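PDB 6HOX: binding domain (Hc) of Paraclostridial Mosquitocidal Protein 1 from Paraclostridium bifermentans, which probably recognises receptors on host nerve cells, serving as the targeting domain of a botulinum-like neurotoxin directed at Anopheles mosquitoes. Local coordinates for residues 23-29 with 223-229; 90-96 with 166-172. One frame throughout, in Å; residues are numbered along the deposited sequence.

Interaction 1: 23-29 with 223-229; sequences DNLVFSL and QFNIYQR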
ATOM      1  N   ASP A  23      24.859   7.603   2.629  1.00 50.60           N
ATOM      2  CA  ASP A  23      26.245   7.789   2.183  1.00 53.75           C
ATOM      3  C   ASP A  23      26.391   7.464   0.692  1.00 51.43           C
ATOM      4  O   ASP A  23      27.229   8.050   0.006  1.00 51.30           O
ATOM      5  CB  ASP A  23      27.221   6.924   2.983  1.00 61.69           C
ATOM      6  CG  ASP A  23      27.507   7.457   4.377  1.00 67.04           C
ATOM      7  OD1 ASP A  23      26.540   7.592   5.166  1.00 70.05           O
ATOM      8  OD2 ASP A  23      28.691   7.745   4.655  1.00 67.86           O
ATOM      9  N   ASN A  24      25.591   6.510   0.205  1.00 47.18           N
ATOM     10  CA  ASN A  24      25.722   6.007  -1.152  1.00 43.45           C
ATOM     11  C   ASN A  24      24.595   6.519  -2.057  1.00 35.68           C
ATOM     12  O   ASN A  24      24.549   6.150  -3.208  1.00 32.19           O
ATOM     13  CB  ASN A  24      25.779   4.485  -1.159  1.00 43.40           C
ATOM     14  CG  ASN A  24      27.136   3.991  -0.717  1.00 46.95           C
ATOM     15  OD1 ASN A  24      28.115   4.126  -1.454  1.00 48.35           O
ATOM     16  ND2 ASN A  24      27.195   3.423   0.477  1.00 46.35           N
ATOM     17  N   LEU A  25      23.731   7.391  -1.537  1.00 33.32           N
ATOM     18  CA  LEU A  25      22.596   7.903  -2.299  1.00 33.34           C
ATOM     19  C   LEU A  25      23.077   8.978  -3.278  1.00 33.63           C
ATOM     20  O   LEU A  25      23.591   9.992  -2.850  1.00 34.68           O
ATOM     21  CB  LEU A  25      21.578   8.494  -1.322  1.00 32.79           C
ATOM     22  CG  LEU A  25      20.312   9.044  -1.972  1.00 32.72           C
ATOM     23  CD1 LEU A  25      19.410   7.899  -2.417  1.00 29.52           C
ATOM     24  CD2 LEU A  25      19.574   9.981  -1.022  1.00 33.00           C
ATOM     25  N   VAL A  26      22.857   8.777  -4.579  1.00 32.57           N
ATOM     26  CA  VAL A  26      23.349   9.740  -5.564  1.00 33.65           C
ATOM     27  C   VAL A  26      22.182  10.485  -6.227  1.00 31.45           C
ATOM     28  O   VAL A  26      22.395  11.485  -6.885  1.00 29.49           O
ATOM     29  CB  VAL A  26      24.280   9.085  -6.602  1.00 33.37           C
ATOM     30  CG1 VAL A  26      25.510   8.480  -5.939  1.00 34.06           C
ATOM     31  CG2 VAL A  26      23.575   8.067  -7.482  1.00 32.72           C
ATOM     32  N   PHE A  27      20.953  10.003  -6.026  1.00 30.42           N
ATOM     33  CA  PHE A  27      19.772  10.588  -6.638  1.00 27.82           C
ATOM     34  C   PHE A  27      18.536  10.165  -5.846  1.00 28.06           C
ATOM     35  O   PHE A  27      18.401   9.003  -5.526  1.00 25.92           O
ATOM     36  CB  PHE A  27      19.633  10.117  -8.087  1.00 26.90           C
ATOM     37  CG  PHE A  27      18.442  10.678  -8.815  1.00 26.58           C
ATOM     38  CD1 PHE A  27      18.449  11.981  -9.283  1.00 27.34           C
ATOM     39  CD2 PHE A  27      17.300   9.908  -9.022  1.00 27.76           C
ATOM     40  CE1 PHE A  27      17.345  12.497  -9.944  1.00 27.52           C
ATOM     41  CE2 PHE A  27      16.200  10.417  -9.700  1.00 26.96           C
ATOM     42  CZ  PHE A  27      16.219  11.714 -10.151  1.00 29.45           C
ATOM     43  N   SER A  28      17.627  11.109  -5.590  1.00 28.00           N
ATOM     44  CA  SER A  28      16.378  10.798  -4.904  1.00 26.00           C
ATOM     45  C   SER A  28      15.270  11.724  -5.404  1.00 26.97           C
ATOM     46  O   SER A  28      15.249  12.912  -5.080  1.00 27.20           O
ATOM     47  CB  SER A  28      16.530  10.889  -3.417  1.00 25.54           C
ATOM     48  OG  SER A  28      15.296  10.620  -2.780  1.00 27.05           O
ATOM     49  N   LEU A  29      14.321  11.153  -6.150  1.00 26.01           N
ATOM     50  CA  LEU A  29      13.288  11.933  -6.787  1.00 25.51           C
ATOM     51  C   LEU A  29      12.064  11.971  -5.869  1.00 27.22           C
ATOM     52  O   LEU A  29      11.524  10.920  -5.505  1.00 27.41           O
ATOM     53  CB  LEU A  29      12.928  11.293  -8.129  1.00 24.02           C
ATOM     54  CG  LEU A  29      11.812  11.967  -8.913  1.00 23.81           C
ATOM     55  CD1 LEU A  29      12.242  13.330  -9.419  1.00 24.83           C
ATOM     56  CD2 LEU A  29      11.368  11.086 -10.067  1.00 25.23           C
ATOM     57  N   GLN A 223      10.122   8.776  -3.920  1.00 24.69           N
ATOM     58  CA  GLN A 223      11.429   8.365  -3.411  1.00 25.64           C
ATOM     59  C   GLN A 223      12.082   7.392  -4.411  1.00 25.38           C
ATOM     60  O   GLN A 223      12.523   6.295  -4.026  1.00 24.93           O
ATOM     61  CB  GLN A 223      11.315   7.743  -2.018  1.00 26.24           C
ATOM     62  CG  GLN A 223      10.608   8.627  -0.986  1.00 30.96           C
ATOM     63  CD  GLN A 223      11.371   9.904  -0.723  1.00 32.80           C
ATOM     64  OE1 GLN A 223      10.883  11.009  -0.944  1.00 44.12           O
ATOM     65  NE2 GLN A 223      12.608   9.760  -0.299  1.00 32.26           N
ATOM     66  N   PHE A 224      12.147   7.793  -5.688  1.00 22.49           N
ATOM     67  CA  PHE A 224      12.900   7.032  -6.650  1.00 23.56           C
ATOM     68  C   PHE A 224      14.376   7.375  -6.450  1.00 25.00           C
ATOM     69  O   PHE A 224      14.834   8.487  -6.770  1.00 25.16           O
ATOM     70  CB  PHE A 224      12.426   7.264  -8.080  1.00 24.66           C
ATOM     71  CG  PHE A 224      13.097   6.379  -9.099  1.00 24.32           C
ATOM     72  CD1 PHE A 224      14.391   6.635  -9.530  1.00 24.75           C
ATOM     73  CD2 PHE A 224      12.422   5.291  -9.638  1.00 25.28           C
ATOM     74  CE1 PHE A 224      14.990   5.833 -10.493  1.00 25.28           C
ATOM     75  CE2 PHE A 224      13.021   4.486 -10.595  1.00 24.77           C
ATOM     76  CZ  PHE A 224      14.306   4.754 -11.014  1.00 25.69           C
ATOM     77  N   ASN A 225      15.085   6.421  -5.853  1.00 23.44           N
ATOM     78  CA  ASN A 225      16.406   6.605  -5.363  1.00 25.51           C
ATOM     79  C   ASN A 225      17.363   5.736  -6.175  1.00 23.84           C
ATOM     80  O   ASN A 225      17.015   4.612  -6.529  1.00 24.85           O
ATOM     81  CB  ASN A 225      16.519   6.248  -3.881  1.00 25.20           C
ATOM     82  CG  ASN A 225      15.702   7.155  -2.994  1.00 26.39           C
ATOM     83  OD1 ASN A 225      15.127   8.137  -3.465  1.00 26.59           O
ATOM     84  ND2 ASN A 225      15.626   6.801  -1.719  1.00 27.51           N
ATOM     85  N   ILE A 226      18.544   6.292  -6.467  1.00 25.80           N
ATOM     86  CA  ILE A 226      19.694   5.534  -7.001  1.00 24.54           C
ATOM     87  C   ILE A 226      20.834   5.611  -5.984  1.00 26.33           C
ATOM     88  O   ILE A 226      21.164   6.685  -5.476  1.00 26.54           O
ATOM     89  CB  ILE A 226      20.143   6.055  -8.380  1.00 25.33           C
ATOM     90  CG1 ILE A 226      18.990   6.052  -9.388  1.00 25.44           C
ATOM     91  CG2 ILE A 226      21.340   5.237  -8.857  1.00 25.69           C
ATOM     92  CD1 ILE A 226      19.258   6.829 -10.649  1.00 27.10           C
ATOM     93  N   TYR A 227      21.409   4.448  -5.689  1.00 27.66           N
ATOM     94  CA  TYR A 227      22.528   4.298  -4.794  1.00 28.70           C
ATOM     95  C   TYR A 227      23.683   3.713  -5.602  1.00 29.66           C
ATOM     96  O   TYR A 227      23.446   2.874  -6.487  1.00 25.26           O
ATOM     97  CB  TYR A 227      22.232   3.350  -3.628  1.00 28.49           C
ATOM     98  CG  TYR A 227      21.044   3.713  -2.778  1.00 29.18           C
ATOM     99  CD1 TYR A 227      19.749   3.422  -3.189  1.00 31.53           C
ATOM    100  CD2 TYR A 227      21.207   4.325  -1.547  1.00 28.83           C
ATOM    101  CE1 TYR A 227      18.647   3.759  -2.411  1.00 31.06           C
ATOM    102  CE2 TYR A 227      20.121   4.656  -0.752  1.00 29.98           C
ATOM    103  CZ  TYR A 227      18.838   4.385  -1.193  1.00 29.27           C
ATOM    104  OH  TYR A 227      17.775   4.724  -0.422  1.00 31.98           O
ATOM    105  N   GLN A 228      24.909   4.124  -5.245  1.00 31.65           N
ATOM    106  CA  GLN A 228      26.121   3.765  -5.988  1.00 37.17           C
ATOM    107  C   GLN A 228      26.758   2.506  -5.384  1.00 36.92           C
ATOM    108  O   GLN A 228      27.956   2.307  -5.495  1.00 39.03           O
ATOM    109  CB  GLN A 228      27.106   4.940  -5.985  1.00 41.27           C
ATOM    110  CG  GLN A 228      27.737   5.197  -4.619  1.00 47.30           C
ATOM    111  CD  GLN A 228      28.513   6.492  -4.566  1.00 53.15           C
ATOM    112  OE1 GLN A 228      28.861   7.078  -5.593  1.00 56.32           O
ATOM    113  NE2 GLN A 228      28.806   6.937  -3.353  1.00 52.39           N
ATOM    114  N   ARG A 229      25.936   1.652  -4.773  1.00 36.62           N
ATOM    115  CA  ARG A 229      26.339   0.352  -4.267  1.00 39.77           C
ATOM    116  C   ARG A 229      25.145  -0.597  -4.420  1.00 35.60           C
ATOM    117  O   ARG A 229      24.005  -0.138  -4.500  1.00 31.99           O
ATOM    118  CB  ARG A 229      26.751   0.497  -2.794  1.00 47.05           C
ATOM    119  CG  ARG A 229      27.395  -0.740  -2.191  1.00 52.43           C
ATOM    120  CD  ARG A 229      28.045  -0.446  -0.852  1.00 57.18           C
ATOM    121  NE  ARG A 229      27.090   0.034   0.139  1.00 58.00           N
ATOM    122  CZ  ARG A 229      26.309  -0.745   0.877  1.00 53.97           C
ATOM    123  NH1 ARG A 229      26.186  -2.030   0.591  1.00 54.85           N
ATOM    124  NH2 ARG A 229      25.654  -0.236   1.903  1.00 60.58           N
TER
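The carbonyl oxygen of Ile-226 is gripped by two successive amides of the partner strand. Val-26 N gives Ile-226 O a nearly straight hydrogen bond of 2.8 Å (169° at the hydrogen), and Phe-27 N adds a weak one to the same oxygen at 3.4 Å. Two residues facing one make this a classic beta bulge, shifting the antiparallel register by one between Leu-25 and Phe-27. Beyond it Phe-27 O accepts from Ile-226 N, and Leu-29 pairs with Phe-224. A G1 bulge at Gln-223 and Phe-224, both opposite Leu-29, follows.

Leucine suits position 25 because its branch can lie on an aromatic surface: CG stands anti to the backbone N (chi1 -179°). Leu-25 CD1 thereby rests over one face of the Tyr-227 ring, 3.9 Å from the ring centroid, in a CH-pi contact. On the other face of the sheet Phe-27 CD2 meets Ile-226 CD1 at 4.0 Å, and CE2 approaches the Phe-224 ring obliquely. At the loop end Asn-24 O accepts from Gln-228 N at 2.9 Å, and a weak hydrogen bond from Gln-228 NE2 to Asn-24 OD1 joins the two side-chain amides, planes 72° apart.

Strand 218-227 lies between strands 25-32 and 89-96 in the sheet. Phe-27 and Leu-29 pack on Leu-46 of strand 46-48, and Arg-229 reaches Glu-235 of helix 233-241 in a salt bridge.

Interaction 2: 90-96 with 166-172; sequences TISFWIR and WRHITIT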
ATOM      1  N   THR A  90      21.948   0.307  -6.828  1.00 25.86           N
ATOM      2  CA  THR A  90      20.627  -0.015  -6.352  1.00 25.72           C
ATOM      3  C   THR A  90      19.651   1.075  -6.813  1.00 26.03           C
ATOM      4  O   THR A  90      19.982   2.271  -6.804  1.00 24.90           O
ATOM      5  CB  THR A  90      20.615  -0.171  -4.826  1.00 25.02           C
ATOM      6  OG1 THR A  90      21.513  -1.244  -4.537  1.00 25.16           O
ATOM      7  CG2 THR A  90      19.241  -0.470  -4.262  1.00 25.16           C
ATOM      8  N   ILE A  91      18.483   0.621  -7.273  1.00 24.32           N
ATOM      9  CA  ILE A  91      17.339   1.436  -7.539  1.00 24.06           C
ATOM     10  C   ILE A  91      16.255   1.039  -6.524  1.00 23.67           C
ATOM     11  O   ILE A  91      15.949  -0.143  -6.390  1.00 23.61           O
ATOM     12  CB  ILE A  91      16.874   1.260  -9.001  1.00 24.47           C
ATOM     13  CG1 ILE A  91      17.878   1.865  -9.987  1.00 25.04           C
ATOM     14  CG2 ILE A  91      15.479   1.846  -9.206  1.00 26.14           C
ATOM     15  CD1 ILE A  91      17.565   1.602 -11.448  1.00 24.42           C
ATOM     16  N   SER A  92      15.680   2.032  -5.838  1.00 22.00           N
ATOM     17  CA  SER A  92      14.499   1.835  -4.970  1.00 22.40           C
ATOM     18  C   SER A  92      13.439   2.904  -5.261  1.00 22.48           C
ATOM     19  O   SER A  92      13.742   3.986  -5.755  1.00 24.10           O
ATOM     20  CB  SER A  92      14.864   1.782  -3.503  1.00 21.52           C
ATOM     21  OG  SER A  92      15.287   3.036  -2.983  1.00 22.75           O
ATOM     22  N   PHE A  93      12.176   2.564  -4.997  1.00 21.55           N
ATOM     23  CA  PHE A  93      11.078   3.502  -5.188  1.00 20.65           C
ATOM     24  C   PHE A  93       9.783   2.957  -4.582  1.00 21.03           C
ATOM     25  O   PHE A  93       9.527   1.708  -4.513  1.00 20.27           O
ATOM     26  CB  PHE A  93      10.861   3.809  -6.678  1.00 21.14           C
ATOM     27  CG  PHE A  93      10.599   2.616  -7.567  1.00 20.97           C
ATOM     28  CD1 PHE A  93      11.649   1.894  -8.113  1.00 22.65           C
ATOM     29  CD2 PHE A  93       9.310   2.241  -7.892  1.00 22.12           C
ATOM     30  CE1 PHE A  93      11.420   0.798  -8.925  1.00 22.25           C
ATOM     31  CE2 PHE A  93       9.080   1.169  -8.737  1.00 24.32           C
ATOM     32  CZ  PHE A  93      10.133   0.438  -9.238  1.00 23.64           C
ATOM     33  N   TRP A  94       8.951   3.917  -4.161  1.00 21.38           N
ATOM     34  CA  TRP A  94       7.566   3.666  -3.826  1.00 21.24           C
ATOM     35  C   TRP A  94       6.742   3.845  -5.094  1.00 22.50           C
ATOM     36  O   TRP A  94       6.926   4.841  -5.806  1.00 22.84           O
ATOM     37  CB  TRP A  94       7.098   4.622  -2.734  1.00 22.09           C
ATOM     38  CG  TRP A  94       7.549   4.236  -1.362  1.00 22.41           C
ATOM     39  CD1 TRP A  94       8.564   4.786  -0.635  1.00 23.10           C
ATOM     40  CD2 TRP A  94       6.978   3.203  -0.540  1.00 23.48           C
ATOM     41  NE1 TRP A  94       8.652   4.181   0.590  1.00 22.47           N
ATOM     42  CE2 TRP A  94       7.686   3.213   0.681  1.00 23.57           C
ATOM     43  CE3 TRP A  94       5.922   2.294  -0.705  1.00 23.12           C
ATOM     44  CZ2 TRP A  94       7.391   2.320   1.709  1.00 23.54           C
ATOM     45  CZ3 TRP A  94       5.617   1.430   0.326  1.00 22.08           C
ATOM     46  CH2 TRP A  94       6.343   1.449   1.516  1.00 23.05           C
ATOM     47  N   ILE A  95       5.840   2.893  -5.344  1.00 22.11           N
ATOM     48  CA  ILE A  95       4.955   2.928  -6.478  1.00 23.18           C
ATOM     49  C   ILE A  95       3.535   2.581  -6.027  1.00 22.87           C
ATOM     50  O   ILE A  95       3.321   1.716  -5.166  1.00 22.83           O
ATOM     51  CB  ILE A  95       5.446   1.994  -7.602  1.00 23.61           C
ATOM     52  CG1 ILE A  95       4.829   2.399  -8.945  1.00 25.92           C
ATOM     53  CG2 ILE A  95       5.198   0.530  -7.276  1.00 23.13           C
ATOM     54  CD1 ILE A  95       5.350   1.596 -10.127  1.00 27.77           C
ATOM     55  N   ARG A  96       2.567   3.282  -6.613  1.00 22.02           N
ATOM     56  CA  ARG A  96       1.176   2.949  -6.470  1.00 22.34           C
ATOM     57  C   ARG A  96       0.573   2.875  -7.872  1.00 21.97           C
ATOM     58  O   ARG A  96       0.458   3.899  -8.552  1.00 21.95           O
ATOM     59  CB  ARG A  96       0.461   3.978  -5.591  1.00 22.71           C
ATOM     60  CG  ARG A  96      -0.929   3.554  -5.135  1.00 22.95           C
ATOM     61  CD  ARG A  96      -1.582   4.616  -4.281  1.00 23.65           C
ATOM     62  NE  ARG A  96      -2.956   4.297  -3.910  1.00 24.39           N
ATOM     63  CZ  ARG A  96      -3.770   5.127  -3.263  1.00 23.84           C
ATOM     64  NH1 ARG A  96      -3.413   6.383  -3.061  1.00 23.72           N
ATOM     65  NH2 ARG A  96      -4.951   4.714  -2.839  1.00 23.57           N
ATOM     66  N   TRP A 166       0.241   1.021  -2.047  1.00 21.69           N
ATOM     67  CA  TRP A 166       1.664   1.456  -2.070  1.00 21.17           C
ATOM     68  C   TRP A 166       2.601   0.258  -1.866  1.00 20.65           C
ATOM     69  O   TRP A 166       2.505  -0.426  -0.849  1.00 21.19           O
ATOM     70  CB  TRP A 166       1.923   2.522  -1.003  1.00 20.29           C
ATOM     71  CG  TRP A 166       1.491   3.898  -1.410  1.00 21.45           C
ATOM     72  CD1 TRP A 166       0.396   4.593  -0.986  1.00 21.12           C
ATOM     73  CD2 TRP A 166       2.196   4.770  -2.314  1.00 20.94           C
ATOM     74  NE1 TRP A 166       0.372   5.832  -1.565  1.00 21.64           N
ATOM     75  CE2 TRP A 166       1.466   5.972  -2.380  1.00 21.02           C
ATOM     76  CE3 TRP A 166       3.376   4.653  -3.058  1.00 21.49           C
ATOM     77  CZ2 TRP A 166       1.865   7.041  -3.177  1.00 21.71           C
ATOM     78  CZ3 TRP A 166       3.774   5.715  -3.847  1.00 21.63           C
ATOM     79  CH2 TRP A 166       3.024   6.891  -3.907  1.00 21.77           C
ATOM     80  N   ARG A 167       3.503   0.046  -2.826  1.00 19.77           N
ATOM     81  CA  ARG A 167       4.514  -1.005  -2.789  1.00 21.22           C
ATOM     82  C   ARG A 167       5.908  -0.373  -2.875  1.00 21.51           C
ATOM     83  O   ARG A 167       6.128   0.563  -3.647  1.00 22.54           O
ATOM     84  CB  ARG A 167       4.393  -1.956  -3.985  1.00 22.76           C
ATOM     85  CG  ARG A 167       3.036  -2.618  -4.165  1.00 23.72           C
ATOM     86  CD  ARG A 167       2.599  -3.458  -2.984  1.00 24.03           C
ATOM     87  NE  ARG A 167       1.454  -4.272  -3.366  1.00 24.90           N
ATOM     88  CZ  ARG A 167       0.537  -4.785  -2.545  1.00 26.09           C
ATOM     89  NH1 ARG A 167       0.613  -4.631  -1.227  1.00 23.52           N
ATOM     90  NH2 ARG A 167      -0.465  -5.464  -3.084  1.00 26.03           N
ATOM     91  N   HIS A 168       6.850  -0.920  -2.107  1.00 22.19           N
ATOM     92  CA  HIS A 168       8.212  -0.458  -2.146  1.00 23.07           C
ATOM     93  C   HIS A 168       9.008  -1.470  -2.946  1.00 21.42           C
ATOM     94  O   HIS A 168       8.987  -2.658  -2.616  1.00 21.08           O
ATOM     95  CB  HIS A 168       8.824  -0.274  -0.757  1.00 23.11           C
ATOM     96  CG  HIS A 168      10.167   0.365  -0.840  1.00 23.12           C
ATOM     97  ND1 HIS A 168      11.329  -0.364  -0.814  1.00 23.59           N
ATOM     98  CD2 HIS A 168      10.535   1.650  -1.027  1.00 23.57           C
ATOM     99  CE1 HIS A 168      12.361   0.447  -0.959  1.00 23.17           C
ATOM    100  NE2 HIS A 168      11.901   1.681  -1.122  1.00 23.66           N
ATOM    101  N   ILE A 169       9.683  -0.979  -3.985  1.00 21.18           N
ATOM    102  CA  ILE A 169      10.454  -1.842  -4.891  1.00 21.45           C
ATOM    103  C   ILE A 169      11.928  -1.520  -4.700  1.00 21.18           C
ATOM    104  O   ILE A 169      12.288  -0.327  -4.648  1.00 20.45           O
ATOM    105  CB  ILE A 169      10.040  -1.625  -6.356  1.00 23.88           C
ATOM    106  CG1 ILE A 169       8.521  -1.683  -6.532  1.00 24.48           C
ATOM    107  CG2 ILE A 169      10.754  -2.620  -7.264  1.00 23.29           C
ATOM    108  CD1 ILE A 169       7.917  -3.004  -6.120  1.00 26.80           C
ATOM    109  N   THR A 170      12.749  -2.573  -4.602  1.00 21.00           N
ATOM    110  CA  THR A 170      14.184  -2.435  -4.581  1.00 22.47           C
ATOM    111  C   THR A 170      14.774  -3.391  -5.624  1.00 23.39           C
ATOM    112  O   THR A 170      14.396  -4.550  -5.685  1.00 22.92           O
ATOM    113  CB  THR A 170      14.795  -2.697  -3.191  1.00 22.48           C
ATOM    114  OG1 THR A 170      14.130  -1.957  -2.164  1.00 21.41           O
ATOM    115  CG2 THR A 170      16.276  -2.361  -3.136  1.00 22.76           C
ATOM    116  N   ILE A 171      15.722  -2.877  -6.419  1.00 22.64           N
ATOM    117  CA  ILE A 171      16.467  -3.652  -7.422  1.00 24.29           C
ATOM    118  C   ILE A 171      17.960  -3.398  -7.158  1.00 24.56           C
ATOM    119  O   ILE A 171      18.401  -2.254  -7.191  1.00 25.52           O
ATOM    120  CB  ILE A 171      16.056  -3.225  -8.853  1.00 24.66           C
ATOM    121  CG1 ILE A 171      14.572  -3.454  -9.130  1.00 23.99           C
ATOM    122  CG2 ILE A 171      16.902  -3.883  -9.933  1.00 25.11           C
ATOM    123  CD1 ILE A 171      14.061  -2.586 -10.238  1.00 25.12           C
ATOM    124  N   THR A 172      18.715  -4.453  -6.858  1.00 23.35           N
ATOM    125  CA  THR A 172      20.134  -4.343  -6.601  1.00 23.73           C
ATOM    126  C   THR A 172      20.868  -5.005  -7.775  1.00 26.15           C
ATOM    127  O   THR A 172      20.459  -6.075  -8.268  1.00 23.08           O
ATOM    128  CB  THR A 172      20.496  -4.920  -5.223  1.00 23.20           C
ATOM    129  OG1 THR A 172      20.306  -6.334  -5.226  1.00 23.79           O
ATOM    130  CG2 THR A 172      19.677  -4.328  -4.093  1.00 24.27           C
TER
HETATM  131  O   HOH W   1      12.980   4.355  -2.003  1.00 20.63           O
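Trp-94 and His-168 form a non-hydrogen-bonded pair, their side chains on the same face of the sheet and crossing at about a right angle. The imidazole turns an edge to the indole face, the planes 65° apart and the His-168 ring centroid 4.7 Å from that of the five-membered ring of Trp-94. His-168 CB sits almost exactly on the normal of the six-membered ring, 3.6 Å from its centroid, and CG, anti to the backbone N (chi1 -173°), carries the imidazole on so that CD2 meets the indole. Tryptophan suits the place because its face spans both stem and ring of the histidine.

Trp-166 repeats the theme with the strands exchanged: Arg-96 CB lies over the centre of its six-membered ring, and the extended arginine carries CD on to 3.6 Å from Trp-166 NE1. Arginine fits because its aliphatic part can lie on a ring while NE reaches Asn-164 O; Trp-166 NE1 bonds Glu-255. On the other sheet face Phe-93 and Ile-169 run side by side, the branched CB of Ile-169 covering one face of the Phe-93 ring, 3.8 Å from its centroid.

Six backbone hydrogen bonds tie the strands, that from Ile-169 N to Phe-93 O measuring 2.7 Å at 176°. Chemically, apolar and aromatic surface shields this ladder, while a water shared by Ser-92 OG (2.8 Å) and His-168 NE2 (3.0 Å) serves two buried polar groups.

Strands 218-227 and 89-96 are neighbours in one antiparallel sheet of the N-terminal, concanavalin-like half of the binding domain, so interactions 1 and 2 form successive steps across it, their centres 12 Å apart. The seam between them is both polar and apolar: Asn-225 N lies 2.8 Å from Ser-92 O and Arg-229 O lies 2.7 Å from Thr-90 OG1, both probable hydrogen bonds, while Phe-224 CZ packs on Ile-91 CG2 at 3.6 Å. The segments of interaction 2 fall, in sequence, between those of interaction 1. Interaction 2 is wholly buried; interaction 1 is partly open, and the PEG molecule about 4 Å from the Gln-228 side chain probably comes from the crystallisation liquor.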